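Local coordinates for protein D-alanine--D-alanine ligase (Coxiella burnetii, PDB 3TQT) that joins two D-alanine molecules at the cost of ATP, probably with two magnesium or manganese ions, to make the D-alanyl-D-alanine dipeptide for peptidoglycan synthesis, at residues T16-S21 with V41-H46; R49-D54 with H66-G71; K207-V212 with D217-E222; V147-G152 with V156-L161; E231-G236 with K241-G246. All blocks are in the same frame, centred on the assembly; numbering follows the deposited sequence.

Interaction 1: residues T16-S21 with V41-H46; sequences TEHEIS and VIFIDH
H18 and H46 lay their imidazole rings face to face, centroids 3.8 Å apart and planes 28° from parallel. The overlap is offset: H46 CE1 sits over one face of the H18 ring near its rim, 3.2 Å from H18 CG. On the inner side, F43 brings its far edge to the H18 ring at a steep angle, rim to rim, with F43 CE1 3.5 Å from H18 CE1. H18 reaches this place because CG stands anti to the backbone N (chi1 -173°), which carries the ring from the first turn of the helix toward the strand end. There H18 NE2 makes a weak hydrogen bond of 3.4 Å to I44 O, bent to 135° at the hydrogen. Strand 5-12, helix 18-31 and strand 37-44 form a beta-alpha-beta unit of the N-terminal domain, and the three aromatic rings pin the start of the helix to the end of the strand. H18 and F43 are buried, and P64 and V68 of helix 64-70 pack on F43. The outer part is looser and wet: a water in the plane of the H46 ring, 2.7 Å from H46 NE2, bridges this atom to E19 OE2, to which it donates.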
# COMPACT_ATOMS: atom_id res chain seq x y z
N THR A 16 -4.00 -9.75 -15.63
CA THR A 16 -3.81 -10.90 -16.50
C THR A 16 -4.21 -12.20 -15.80
O THR A 16 -4.31 -13.25 -16.44
CB THR A 16 -2.36 -10.97 -17.02
OG1 THR A 16 -2.25 -12.05 -17.97
CG2 THR A 16 -1.40 -11.20 -15.87
N GLU A 17 -4.44 -12.14 -14.49
CA GLU A 17 -4.89 -13.32 -13.77
C GLU A 17 -6.42 -13.33 -13.62
O GLU A 17 -6.96 -14.05 -12.79
CB GLU A 17 -4.22 -13.45 -12.40
CG GLU A 17 -2.80 -13.99 -12.47
CD GLU A 17 -1.77 -12.90 -12.66
OE1 GLU A 17 -1.79 -11.92 -11.89
OE2 GLU A 17 -0.95 -13.02 -13.60
N HIS A 18 -7.09 -12.53 -14.44
CA HIS A 18 -8.54 -12.40 -14.43
C HIS A 18 -9.26 -13.75 -14.39
O HIS A 18 -10.11 -13.99 -13.54
CB HIS A 18 -8.96 -11.62 -15.68
CG HIS A 18 -10.41 -11.24 -15.72
ND1 HIS A 18 -11.39 -12.10 -16.20
CD2 HIS A 18 -11.04 -10.09 -15.42
CE1 HIS A 18 -12.55 -11.49 -16.16
NE2 HIS A 18 -12.38 -10.27 -15.69
N GLU A 19 -8.90 -14.65 -15.31
CA GLU A 19 -9.59 -15.94 -15.37
C GLU A 19 -9.32 -16.85 -14.17
O GLU A 19 -10.21 -17.55 -13.70
CB GLU A 19 -9.32 -16.64 -16.70
CG GLU A 19 -9.92 -15.92 -17.91
CD GLU A 19 -11.45 -15.92 -17.91
OE1 GLU A 19 -12.06 -16.80 -17.25
OE2 GLU A 19 -12.06 -15.03 -18.57
N ILE A 20 -8.09 -16.85 -13.66
CA ILE A 20 -7.80 -17.59 -12.44
C ILE A 20 -8.60 -17.01 -11.26
O ILE A 20 -9.08 -17.74 -10.39
CB ILE A 20 -6.29 -17.53 -12.10
CG1 ILE A 20 -5.45 -17.94 -13.32
CG2 ILE A 20 -5.98 -18.41 -10.89
CD1 ILE A 20 -3.96 -17.74 -13.10
N SER A 21 -8.74 -15.69 -11.24
CA SER A 21 -9.51 -15.02 -10.20
C SER A 21 -10.94 -15.54 -10.14
O SER A 21 -11.50 -15.84 -9.06
CB SER A 21 -9.50 -13.51 -10.44
OG SER A 21 -10.46 -12.86 -9.64
N VAL A 41 -21.46 -11.96 -5.35
CA VAL A 41 -20.22 -11.94 -6.11
C VAL A 41 -20.12 -10.61 -6.82
O VAL A 41 -21.07 -10.18 -7.48
CB VAL A 41 -20.15 -13.07 -7.14
CG1 VAL A 41 -18.81 -13.04 -7.88
CG2 VAL A 41 -20.35 -14.40 -6.43
N ILE A 42 -18.99 -9.94 -6.66
CA ILE A 42 -18.77 -8.70 -7.38
C ILE A 42 -17.81 -9.03 -8.51
O ILE A 42 -16.70 -9.48 -8.26
CB ILE A 42 -18.14 -7.62 -6.49
CG1 ILE A 42 -19.04 -7.32 -5.28
CG2 ILE A 42 -17.88 -6.36 -7.30
CD1 ILE A 42 -20.34 -6.70 -5.64
N PHE A 43 -18.26 -8.83 -9.74
CA PHE A 43 -17.42 -9.07 -10.89
C PHE A 43 -16.89 -7.75 -11.45
O PHE A 43 -17.66 -6.84 -11.72
CB PHE A 43 -18.21 -9.80 -11.98
CG PHE A 43 -17.43 -10.07 -13.23
CD1 PHE A 43 -16.26 -10.81 -13.19
CD2 PHE A 43 -17.87 -9.58 -14.46
CE1 PHE A 43 -15.55 -11.06 -14.35
CE2 PHE A 43 -17.16 -9.82 -15.62
CZ PHE A 43 -16.00 -10.57 -15.56
N ILE A 44 -15.57 -7.67 -11.61
CA ILE A 44 -14.95 -6.51 -12.23
C ILE A 44 -14.50 -6.97 -13.60
O ILE A 44 -13.68 -7.87 -13.70
CB ILE A 44 -13.73 -6.05 -11.44
CG1 ILE A 44 -14.12 -5.77 -9.98
CG2 ILE A 44 -13.08 -4.84 -12.11
CD1 ILE A 44 -12.97 -5.31 -9.10
N ASP A 45 -15.04 -6.37 -14.65
CA ASP A 45 -14.69 -6.82 -15.99
C ASP A 45 -13.35 -6.24 -16.44
O ASP A 45 -12.64 -5.59 -15.67
CB ASP A 45 -15.80 -6.52 -17.00
CG ASP A 45 -15.97 -5.04 -17.28
OD1 ASP A 45 -15.08 -4.24 -16.92
OD2 ASP A 45 -17.00 -4.68 -17.89
N HIS A 46 -13.01 -6.48 -17.70
CA HIS A 46 -11.69 -6.13 -18.20
C HIS A 46 -11.45 -4.63 -18.34
O HIS A 46 -10.30 -4.19 -18.38
CB HIS A 46 -11.40 -6.85 -19.52
CG HIS A 46 -11.07 -8.30 -19.34
ND1 HIS A 46 -9.93 -8.73 -18.70
CD2 HIS A 46 -11.74 -9.42 -19.70
CE1 HIS A 46 -9.90 -10.05 -18.68
NE2 HIS A 46 -10.99 -10.49 -19.28
O HOH W 1 -10.13 -13.04 -19.27

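Interaction 2: residues R49-D54 with H66-G71; sequences RWYLID and HLVKEG
Strand 50-53 and helix 64-70 approach with CA atoms of Y51 and V68 7.5 Å apart and those of I53 and L67 8.0 Å apart, a spacing bridged by side chains alone. V68 sets both methyls over one face of the Y51 ring: CG2 stands almost exactly over the ring centre, 4.0 Å from the centroid and 9° off the normal, a CH-pi contact, while CG1 lies 4.0 Å from Y51 CZ. With CG anti to its carbonyl carbon (chi1 -56°), Y51 offers that face to the helix. Two residues along the strand, I53 meets L67; the two side chains cross at about a right angle, CD1 of I53 3.6 Å from CD1 of L67. A73, in the link after the helix, packs on Y51, I53 and L67, and F43 of the neighbouring strand flanks Y51. The helix is thereby seated on the sheet of the N-terminal domain. Since the closest contacts are all between carbon atoms, the packing rests on dispersion and on the exclusion of water, and the single polar tip, Y51 OH, turns instead to D45 in a weak hydrogen bond.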
# COMPACT_ATOMS: atom_id res chain seq x y z
N ARG A 49 -15.33 -2.21 -15.02
CA ARG A 49 -16.72 -2.03 -14.61
C ARG A 49 -17.12 -3.08 -13.57
O ARG A 49 -16.73 -4.24 -13.68
CB ARG A 49 -17.65 -2.11 -15.81
CG ARG A 49 -17.59 -0.89 -16.71
CD ARG A 49 -18.44 -1.07 -17.96
NE ARG A 49 -17.85 -2.06 -18.85
CZ ARG A 49 -18.21 -2.23 -20.12
NH1 ARG A 49 -19.17 -1.47 -20.65
NH2 ARG A 49 -17.61 -3.16 -20.85
N TRP A 50 -17.89 -2.66 -12.58
CA TRP A 50 -18.30 -3.57 -11.51
C TRP A 50 -19.74 -4.04 -11.67
O TRP A 50 -20.63 -3.26 -11.99
CB TRP A 50 -18.19 -2.88 -10.15
CG TRP A 50 -16.80 -2.64 -9.68
CD1 TRP A 50 -15.74 -2.26 -10.43
CD2 TRP A 50 -16.33 -2.74 -8.33
NE1 TRP A 50 -14.62 -2.12 -9.63
CE2 TRP A 50 -14.96 -2.42 -8.34
CE3 TRP A 50 -16.93 -3.09 -7.12
CZ2 TRP A 50 -14.18 -2.43 -7.18
CZ3 TRP A 50 -16.16 -3.09 -5.96
CH2 TRP A 50 -14.79 -2.77 -6.01
N TYR A 51 -19.95 -5.32 -11.39
CA TYR A 51 -21.27 -5.90 -11.46
C TYR A 51 -21.48 -6.73 -10.21
O TYR A 51 -20.55 -7.32 -9.68
CB TYR A 51 -21.40 -6.79 -12.69
CG TYR A 51 -21.11 -6.10 -14.01
CD1 TYR A 51 -22.13 -5.49 -14.73
CD2 TYR A 51 -19.83 -6.06 -14.53
CE1 TYR A 51 -21.88 -4.87 -15.94
CE2 TYR A 51 -19.57 -5.44 -15.75
CZ TYR A 51 -20.60 -4.85 -16.44
OH TYR A 51 -20.35 -4.22 -17.64
N LEU A 52 -22.71 -6.76 -9.72
CA LEU A 52 -23.02 -7.60 -8.59
C LEU A 52 -23.91 -8.76 -9.00
O LEU A 52 -24.92 -8.58 -9.67
CB LEU A 52 -23.70 -6.80 -7.49
CG LEU A 52 -23.93 -7.53 -6.17
CD1 LEU A 52 -23.82 -6.52 -5.01
CD2 LEU A 52 -25.28 -8.21 -6.15
N ILE A 53 -23.53 -9.96 -8.57
CA ILE A 53 -24.33 -11.16 -8.78
C ILE A 53 -24.82 -11.64 -7.42
O ILE A 53 -24.02 -12.04 -6.58
CB ILE A 53 -23.47 -12.25 -9.44
CG1 ILE A 53 -22.95 -11.75 -10.79
CG2 ILE A 53 -24.25 -13.54 -9.60
CD1 ILE A 53 -21.66 -12.44 -11.26
N ASP A 54 -26.12 -11.61 -7.18
CA ASP A 54 -26.59 -11.93 -5.83
C ASP A 54 -27.20 -13.32 -5.74
O ASP A 54 -27.78 -13.70 -4.71
CB ASP A 54 -27.55 -10.86 -5.29
CG ASP A 54 -28.92 -10.93 -5.92
OD1 ASP A 54 -29.05 -11.57 -6.99
OD2 ASP A 54 -29.86 -10.34 -5.35
N HIS A 66 -21.13 -14.14 -19.15
CA HIS A 66 -22.47 -14.58 -19.56
C HIS A 66 -23.54 -13.85 -18.74
O HIS A 66 -24.54 -13.38 -19.28
CB HIS A 66 -22.58 -16.08 -19.36
CG HIS A 66 -23.91 -16.65 -19.75
ND1 HIS A 66 -24.25 -16.90 -21.07
CD2 HIS A 66 -24.97 -17.03 -19.01
CE1 HIS A 66 -25.47 -17.41 -21.11
NE2 HIS A 66 -25.93 -17.50 -19.88
N LEU A 67 -23.30 -13.76 -17.44
CA LEU A 67 -24.27 -13.16 -16.53
C LEU A 67 -24.44 -11.68 -16.81
O LEU A 67 -25.54 -11.13 -16.68
CB LEU A 67 -23.83 -13.39 -15.09
CG LEU A 67 -23.68 -14.86 -14.74
CD1 LEU A 67 -23.07 -15.01 -13.36
CD2 LEU A 67 -25.03 -15.56 -14.84
N VAL A 68 -23.35 -11.05 -17.20
CA VAL A 68 -23.38 -9.66 -17.62
C VAL A 68 -24.28 -9.52 -18.84
O VAL A 68 -25.19 -8.70 -18.88
CB VAL A 68 -21.96 -9.17 -17.97
CG1 VAL A 68 -22.03 -7.81 -18.64
CG2 VAL A 68 -21.11 -9.12 -16.72
N LYS A 69 -24.02 -10.35 -19.85
CA LYS A 69 -24.76 -10.27 -21.10
C LYS A 69 -26.23 -10.60 -20.93
O LYS A 69 -27.09 -9.95 -21.52
CB LYS A 69 -24.12 -11.18 -22.16
CG LYS A 69 -22.89 -10.57 -22.81
CD LYS A 69 -22.52 -11.27 -24.11
CE LYS A 69 -22.01 -12.69 -23.87
NZ LYS A 69 -21.59 -13.34 -25.14
N GLU A 70 -26.52 -11.61 -20.11
CA GLU A 70 -27.91 -11.97 -19.81
C GLU A 70 -28.62 -10.86 -19.06
O GLU A 70 -29.83 -10.68 -19.18
CB GLU A 70 -27.97 -13.26 -18.98
CG GLU A 70 -27.62 -14.50 -19.77
CD GLU A 70 -28.58 -14.73 -20.92
OE1 GLU A 70 -29.80 -14.73 -20.69
OE2 GLU A 70 -28.11 -14.88 -22.06
N GLY A 71 -27.85 -10.10 -18.28
CA GLY A 71 -28.39 -9.02 -17.50
C GLY A 71 -28.57 -9.35 -16.03
O GLY A 71 -29.00 -8.50 -15.25

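Interaction 3: residues K207-V212 with D217-E222; sequences KAVKEV and DRLMVE
V209 and V212, one helical turn apart, both close on L219, the residue of 217-222 that meets both valines. V209 comes first: its CG1 lies 3.9 Å from L219 CD2, CG2 also reaches that methyl, and the backbone O of V209 is 3.8 Å from the same CD2, so the leucine tip rests against the helix backbone as well as the valine. The two side chains cross at about a right angle. V212 follows, meeting L219 lower down its stem, with V212 CG1 3.8 Å from L219 CB; its own CB nears CD2 at 4.0 Å. L219 takes a less usual form in which CG sits between the backbone N and the carbonyl carbon (chi1 65°), and together with chi2 (76°) this brings CD2 against V209 and V212. V185 of strand 183-187 touches both V212 and L219, and L197 adds to V212, continuing the apolar layer over the sheet. F213 touches L219 just beyond the helix end. The contact lies in a stretch of sequence predicted to contribute to ATP binding, but is itself apolar packing of helix 202-212 on the four-stranded antiparallel sheet that holds strand 219-223, the alpha-plus-beta packing of an ATP-grasp subdomain.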
# COMPACT_ATOMS: atom_id res chain seq x y z
N LYS A 207 18.93 -7.74 -23.38
CA LYS A 207 17.68 -7.88 -24.11
C LYS A 207 16.50 -8.12 -23.16
O LYS A 207 15.41 -7.60 -23.37
CB LYS A 207 17.76 -8.98 -25.16
CG LYS A 207 18.47 -8.56 -26.43
CD LYS A 207 18.48 -9.69 -27.45
CE LYS A 207 19.14 -9.24 -28.75
NZ LYS A 207 20.49 -8.67 -28.51
N ALA A 208 16.71 -8.93 -22.13
CA ALA A 208 15.66 -9.23 -21.17
C ALA A 208 15.32 -8.00 -20.34
O ALA A 208 14.16 -7.76 -20.03
CB ALA A 208 16.08 -10.36 -20.26
N VAL A 209 16.33 -7.23 -19.99
CA VAL A 209 16.10 -6.02 -19.21
C VAL A 209 15.23 -5.07 -20.00
O VAL A 209 14.26 -4.51 -19.48
CB VAL A 209 17.43 -5.34 -18.83
CG1 VAL A 209 17.18 -3.89 -18.40
CG2 VAL A 209 18.11 -6.11 -17.72
N LYS A 210 15.56 -4.91 -21.28
CA LYS A 210 14.78 -4.05 -22.16
C LYS A 210 13.34 -4.54 -22.24
O LYS A 210 12.39 -3.76 -22.16
CB LYS A 210 15.42 -4.01 -23.55
CG LYS A 210 14.68 -3.17 -24.57
CD LYS A 210 15.54 -2.89 -25.80
CE LYS A 210 14.85 -1.94 -26.77
NZ LYS A 210 15.82 -1.26 -27.67
N GLU A 211 13.18 -5.85 -22.38
CA GLU A 211 11.86 -6.45 -22.52
C GLU A 211 11.01 -6.25 -21.28
O GLU A 211 9.86 -5.82 -21.36
CB GLU A 211 11.99 -7.94 -22.83
CG GLU A 211 10.72 -8.72 -22.59
CD GLU A 211 9.84 -8.80 -23.81
OE1 GLU A 211 9.90 -7.89 -24.67
OE2 GLU A 211 9.08 -9.79 -23.91
N VAL A 212 11.57 -6.55 -20.11
CA VAL A 212 10.81 -6.41 -18.88
C VAL A 212 10.41 -4.98 -18.61
O VAL A 212 9.33 -4.72 -18.07
CB VAL A 212 11.55 -6.98 -17.67
CG1 VAL A 212 10.77 -6.63 -16.39
CG2 VAL A 212 11.72 -8.49 -17.82
N ASP A 217 7.89 -0.91 -14.29
CA ASP A 217 8.83 0.20 -14.23
C ASP A 217 10.00 -0.09 -13.30
O ASP A 217 10.83 0.76 -13.03
CB ASP A 217 8.13 1.51 -13.83
CG ASP A 217 7.45 1.43 -12.47
OD1 ASP A 217 7.58 0.40 -11.78
OD2 ASP A 217 6.78 2.41 -12.09
N ARG A 218 10.07 -1.32 -12.83
CA ARG A 218 11.22 -1.71 -12.04
C ARG A 218 11.37 -3.21 -12.17
O ARG A 218 10.39 -3.93 -12.29
CB ARG A 218 11.02 -1.32 -10.57
CG ARG A 218 12.31 -1.24 -9.77
CD ARG A 218 12.04 -0.58 -8.39
NE ARG A 218 11.34 -1.49 -7.49
CZ ARG A 218 10.09 -1.32 -7.06
NH1 ARG A 218 9.38 -0.26 -7.45
NH2 ARG A 218 9.56 -2.21 -6.24
N LEU A 219 12.60 -3.68 -12.19
CA LEU A 219 12.79 -5.11 -12.30
C LEU A 219 13.80 -5.56 -11.28
O LEU A 219 14.46 -4.75 -10.62
CB LEU A 219 13.24 -5.49 -13.72
CG LEU A 219 14.58 -5.00 -14.24
CD1 LEU A 219 15.74 -5.80 -13.63
CD2 LEU A 219 14.60 -5.14 -15.76
N MET A 220 13.90 -6.87 -11.13
CA MET A 220 14.90 -7.44 -10.27
C MET A 220 15.55 -8.59 -11.00
O MET A 220 14.91 -9.33 -11.75
CB MET A 220 14.26 -7.92 -8.96
CG MET A 220 13.14 -8.93 -9.13
SD MET A 220 12.08 -8.92 -7.68
CE MET A 220 13.26 -9.38 -6.41
N VAL A 221 16.85 -8.70 -10.79
CA VAL A 221 17.62 -9.80 -11.33
C VAL A 221 17.88 -10.74 -10.17
O VAL A 221 18.17 -10.29 -9.05
CB VAL A 221 18.94 -9.29 -11.93
CG1 VAL A 221 19.70 -10.43 -12.62
CG2 VAL A 221 18.67 -8.14 -12.90
N GLU A 222 17.76 -12.03 -10.43
CA GLU A 222 17.99 -13.05 -9.41
C GLU A 222 18.86 -14.16 -9.96
O GLU A 222 18.81 -14.47 -11.15
CB GLU A 222 16.66 -13.64 -8.92
CG GLU A 222 15.85 -12.67 -8.07
CD GLU A 222 14.47 -13.22 -7.69
OE1 GLU A 222 14.08 -14.26 -8.24
OE2 GLU A 222 13.79 -12.60 -6.85

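Interaction 4: residues V147-G152 with V156-L161; sequences VLRAGG and VDWHTL
The last turn of helix 141-150, closed by a Schellman motif at G152, sends R149 across to the link that leads into strand 159-161 of the ATP-grasp fold. R149 NH2 forms a salt bridge of 2.8 Å with D157 OD1, and the carboxylate comes to the edge of the guanidinium, the two planes 42° apart. The other contact is over a face: W158 CZ3 lies above the guanidinium near its rim, 3.4 Å from R149 NH2 and 3.5 Å from R149 CZ, with the indole tilted 39° to it. R149 gains this position by bending at chi2 and chi3. D157 OD1 also accepts a weak hydrogen bond from W158 N, while OD2 accepts a hydrogen bond from W178 NE1, in the region predicted to bind ATP. K145, T146 and M220 pack on the indole. One carboxylate thus shares its oxygens between a cation and two N-H groups, which would probably keep D157 ionised and fix R149 against the tryptophan at the protein surface.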
# COMPACT_ATOMS: atom_id res chain seq x y z
N VAL A 147 12.53 -5.95 3.09
CA VAL A 147 11.98 -5.96 4.43
C VAL A 147 12.36 -7.26 5.14
O VAL A 147 12.77 -7.24 6.30
CB VAL A 147 10.46 -5.74 4.39
CG1 VAL A 147 9.85 -6.00 5.76
CG2 VAL A 147 10.14 -4.32 3.90
N LEU A 148 12.26 -8.38 4.43
CA LEU A 148 12.60 -9.67 5.01
C LEU A 148 14.06 -9.72 5.42
O LEU A 148 14.40 -10.10 6.55
CB LEU A 148 12.30 -10.82 4.05
CG LEU A 148 10.80 -11.00 3.78
CD1 LEU A 148 10.58 -12.10 2.74
CD2 LEU A 148 10.07 -11.29 5.08
N ARG A 149 14.94 -9.33 4.51
CA ARG A 149 16.36 -9.42 4.79
C ARG A 149 16.77 -8.48 5.93
O ARG A 149 17.59 -8.83 6.76
CB ARG A 149 17.19 -9.13 3.54
CG ARG A 149 18.66 -9.19 3.81
CD ARG A 149 19.38 -8.20 2.93
NE ARG A 149 19.86 -8.72 1.66
CZ ARG A 149 19.86 -9.99 1.27
NH1 ARG A 149 19.39 -10.94 2.05
NH2 ARG A 149 20.36 -10.31 0.08
N ALA A 150 16.17 -7.29 5.96
CA ALA A 150 16.44 -6.34 7.03
C ALA A 150 16.10 -6.95 8.37
O ALA A 150 16.73 -6.66 9.38
CB ALA A 150 15.66 -5.06 6.81
N GLY A 151 15.08 -7.80 8.39
CA GLY A 151 14.67 -8.45 9.63
C GLY A 151 15.35 -9.78 9.88
O GLY A 151 14.97 -10.51 10.78
N GLY A 152 16.36 -10.09 9.07
CA GLY A 152 17.13 -11.30 9.25
C GLY A 152 16.54 -12.56 8.63
O GLY A 152 17.02 -13.66 8.90
N VAL A 156 16.29 -15.43 -1.23
CA VAL A 156 17.02 -15.53 -2.48
C VAL A 156 17.51 -14.13 -2.83
O VAL A 156 16.74 -13.18 -2.81
CB VAL A 156 16.13 -16.06 -3.61
CG1 VAL A 156 16.89 -16.06 -4.94
CG2 VAL A 156 15.63 -17.47 -3.26
N ASP A 157 18.80 -14.00 -3.13
CA ASP A 157 19.36 -12.68 -3.36
C ASP A 157 18.76 -12.08 -4.62
O ASP A 157 18.20 -12.79 -5.46
CB ASP A 157 20.89 -12.71 -3.45
CG ASP A 157 21.51 -11.32 -3.28
OD1 ASP A 157 20.85 -10.42 -2.69
OD2 ASP A 157 22.66 -11.11 -3.72
N TRP A 158 18.86 -10.76 -4.74
CA TRP A 158 18.27 -10.07 -5.88
C TRP A 158 19.02 -8.79 -6.14
O TRP A 158 19.77 -8.31 -5.29
CB TRP A 158 16.80 -9.75 -5.61
CG TRP A 158 16.61 -8.57 -4.70
CD1 TRP A 158 16.22 -7.31 -5.05
CD2 TRP A 158 16.81 -8.54 -3.28
NE1 TRP A 158 16.15 -6.51 -3.94
CE2 TRP A 158 16.52 -7.24 -2.84
CE3 TRP A 158 17.22 -9.50 -2.34
CZ2 TRP A 158 16.62 -6.86 -1.50
CZ3 TRP A 158 17.32 -9.13 -1.01
CH2 TRP A 158 17.00 -7.82 -0.60
N HIS A 159 18.81 -8.23 -7.32
CA HIS A 159 19.33 -6.91 -7.62
C HIS A 159 18.30 -6.14 -8.41
O HIS A 159 17.92 -6.55 -9.49
CB HIS A 159 20.63 -6.99 -8.42
CG HIS A 159 21.24 -5.66 -8.67
ND1 HIS A 159 21.91 -4.95 -7.69
CD2 HIS A 159 21.25 -4.87 -9.77
CE1 HIS A 159 22.32 -3.80 -8.19
NE2 HIS A 159 21.94 -3.72 -9.45
N THR A 160 17.85 -5.03 -7.84
CA THR A 160 16.82 -4.22 -8.47
C THR A 160 17.45 -3.29 -9.51
O THR A 160 18.53 -2.75 -9.28
CB THR A 160 16.10 -3.38 -7.41
OG1 THR A 160 15.39 -4.25 -6.51
CG2 THR A 160 15.12 -2.39 -8.06
N LEU A 161 16.78 -3.12 -10.64
CA LEU A 161 17.16 -2.11 -11.62
C LEU A 161 15.94 -1.27 -11.95
O LEU A 161 14.82 -1.78 -12.05
CB LEU A 161 17.66 -2.74 -12.92
CG LEU A 161 19.05 -3.36 -12.95
CD1 LEU A 161 19.30 -3.94 -14.34
CD2 LEU A 161 20.12 -2.33 -12.60

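Interaction 5: residues E231-G236 with K241-G246; sequences ECAVLG and KASLPG
S243 turns its side chain back to A233 in the neighbouring strand. S243 CB lies 3.5 Å from A233 O and 3.8 Å from A233 CB; at the tip S243 OG, set between the backbone N and the carbonyl carbon (chi1 69°), packs 3.4 Å from A233 CB and reaches A233 N at 2.9 Å as acceptor. The same OG donates to L244 O, so the hydroxyl stands in for a backbone carbonyl on one side and ties its own chain on the other. S243 N completes the pair with A233 O, nearly in line with the C=O bond. Around this point strands 228-236 and 241-249 form an antiparallel beta hairpin: L235 with K241 is a hydrogen-bonded pair, V234 with A242 a non-hydrogen-bonded one, and the register slips by one residue before E231 pairs with G246, where E231 N to G246 O and G246 N to E231 O are hydrogen bonds of 2.7 Å each. On the face of V234 and A242, the sulfur of C232 rests 3.7 Å from A242 CB, beneath helix 277-293, while W333 of helix 328-335 covers A233 and L235. The E231 side chain lies close to D303, a predicted magnesium ligand. Because the serine hydroxyl supplies an acceptor where the strand register slips, the A233 amide keeps a partner and the irregular stretch remains bonded to its neighbour.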
# COMPACT_ATOMS: atom_id res chain seq x y z
N GLU A 231 6.31 -24.51 -0.73
CA GLU A 231 5.36 -23.48 -0.37
C GLU A 231 4.76 -23.79 0.98
O GLU A 231 4.75 -24.94 1.41
CB GLU A 231 4.26 -23.38 -1.42
CG GLU A 231 4.80 -23.16 -2.82
CD GLU A 231 3.68 -22.98 -3.82
OE1 GLU A 231 2.54 -23.35 -3.49
OE2 GLU A 231 3.95 -22.45 -4.92
N CYS A 232 4.29 -22.76 1.66
CA CYS A 232 3.69 -22.92 2.97
C CYS A 232 2.56 -21.91 3.11
O CYS A 232 2.74 -20.72 2.85
CB CYS A 232 4.75 -22.73 4.05
SG CYS A 232 4.15 -23.00 5.73
N ALA A 233 1.40 -22.40 3.51
CA ALA A 233 0.23 -21.55 3.67
C ALA A 233 0.21 -21.05 5.10
O ALA A 233 0.30 -21.83 6.04
CB ALA A 233 -1.03 -22.32 3.36
N VAL A 234 0.10 -19.73 5.25
CA VAL A 234 0.01 -19.12 6.57
C VAL A 234 -1.39 -18.53 6.77
O VAL A 234 -2.00 -17.97 5.85
CB VAL A 234 1.07 -18.02 6.74
CG1 VAL A 234 0.94 -17.35 8.12
CG2 VAL A 234 2.46 -18.60 6.56
N LEU A 235 -1.91 -18.70 7.98
CA LEU A 235 -3.25 -18.22 8.31
C LEU A 235 -3.24 -17.56 9.67
O LEU A 235 -2.74 -18.13 10.65
CB LEU A 235 -4.22 -19.38 8.33
CG LEU A 235 -5.64 -19.10 8.81
CD1 LEU A 235 -6.37 -18.24 7.81
CD2 LEU A 235 -6.33 -20.45 9.00
N GLY A 236 -3.79 -16.35 9.74
CA GLY A 236 -3.95 -15.69 11.02
C GLY A 236 -3.75 -14.20 10.90
O GLY A 236 -3.46 -13.68 9.83
N LYS A 241 -0.53 -19.22 11.90
CA LYS A 241 -0.27 -20.65 11.89
C LYS A 241 0.18 -21.05 10.50
O LYS A 241 -0.22 -20.44 9.51
CB LYS A 241 -1.52 -21.45 12.27
CG LYS A 241 -1.97 -21.26 13.71
CD LYS A 241 -3.26 -22.04 13.99
CE LYS A 241 -4.39 -21.62 13.05
NZ LYS A 241 -5.72 -22.21 13.42
N ALA A 242 1.03 -22.06 10.42
CA ALA A 242 1.58 -22.47 9.14
C ALA A 242 1.11 -23.87 8.79
O ALA A 242 1.03 -24.74 9.66
CB ALA A 242 3.09 -22.39 9.18
N SER A 243 0.79 -24.09 7.52
CA SER A 243 0.38 -25.40 7.04
C SER A 243 1.59 -26.31 6.92
O SER A 243 2.72 -25.87 7.08
CB SER A 243 -0.25 -25.28 5.65
OG SER A 243 0.75 -24.92 4.69
N LEU A 244 1.35 -27.58 6.65
CA LEU A 244 2.42 -28.44 6.19
C LEU A 244 2.90 -27.89 4.86
O LEU A 244 2.10 -27.39 4.06
CB LEU A 244 1.92 -29.88 6.03
CG LEU A 244 1.53 -30.51 7.37
CD1 LEU A 244 0.96 -31.90 7.17
CD2 LEU A 244 2.73 -30.54 8.31
N PRO A 245 4.21 -27.96 4.62
CA PRO A 245 4.80 -27.45 3.38
C PRO A 245 4.28 -28.24 2.18
O PRO A 245 3.96 -29.42 2.32
CB PRO A 245 6.29 -27.75 3.56
CG PRO A 245 6.48 -27.99 5.03
CD PRO A 245 5.20 -28.60 5.49
N GLY A 246 4.18 -27.58 1.03
CA GLY A 246 3.86 -28.27 -0.20
C GLY A 246 4.98 -28.01 -1.18
O GLY A 246 5.89 -27.22 -0.89

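Interactions 1 and 2 come first along the chain, their centres 12 Å apart, and share the mixed sheet of the N-terminal domain, in which strands 37-44 and 50-53 are neighbours joined by backbone hydrogen bonds such as that of F43 with Y51. The other three lie in the ATP-grasp part, in chain order 4, 3, 5. Interactions 4 and 3, about 17 Å apart between centres, meet in a second sheet, where strand 159-161 pairs with 219-223. Interaction 5 occupies a third sheet, about 22 Å from interaction 4 between centres, beside the predicted metal ligands. Interactions 2 and 3 are about 38 Å apart between centres. The contacts thus lie in three separate sheets, one in the N-terminal domain and two in the ATP-grasp part.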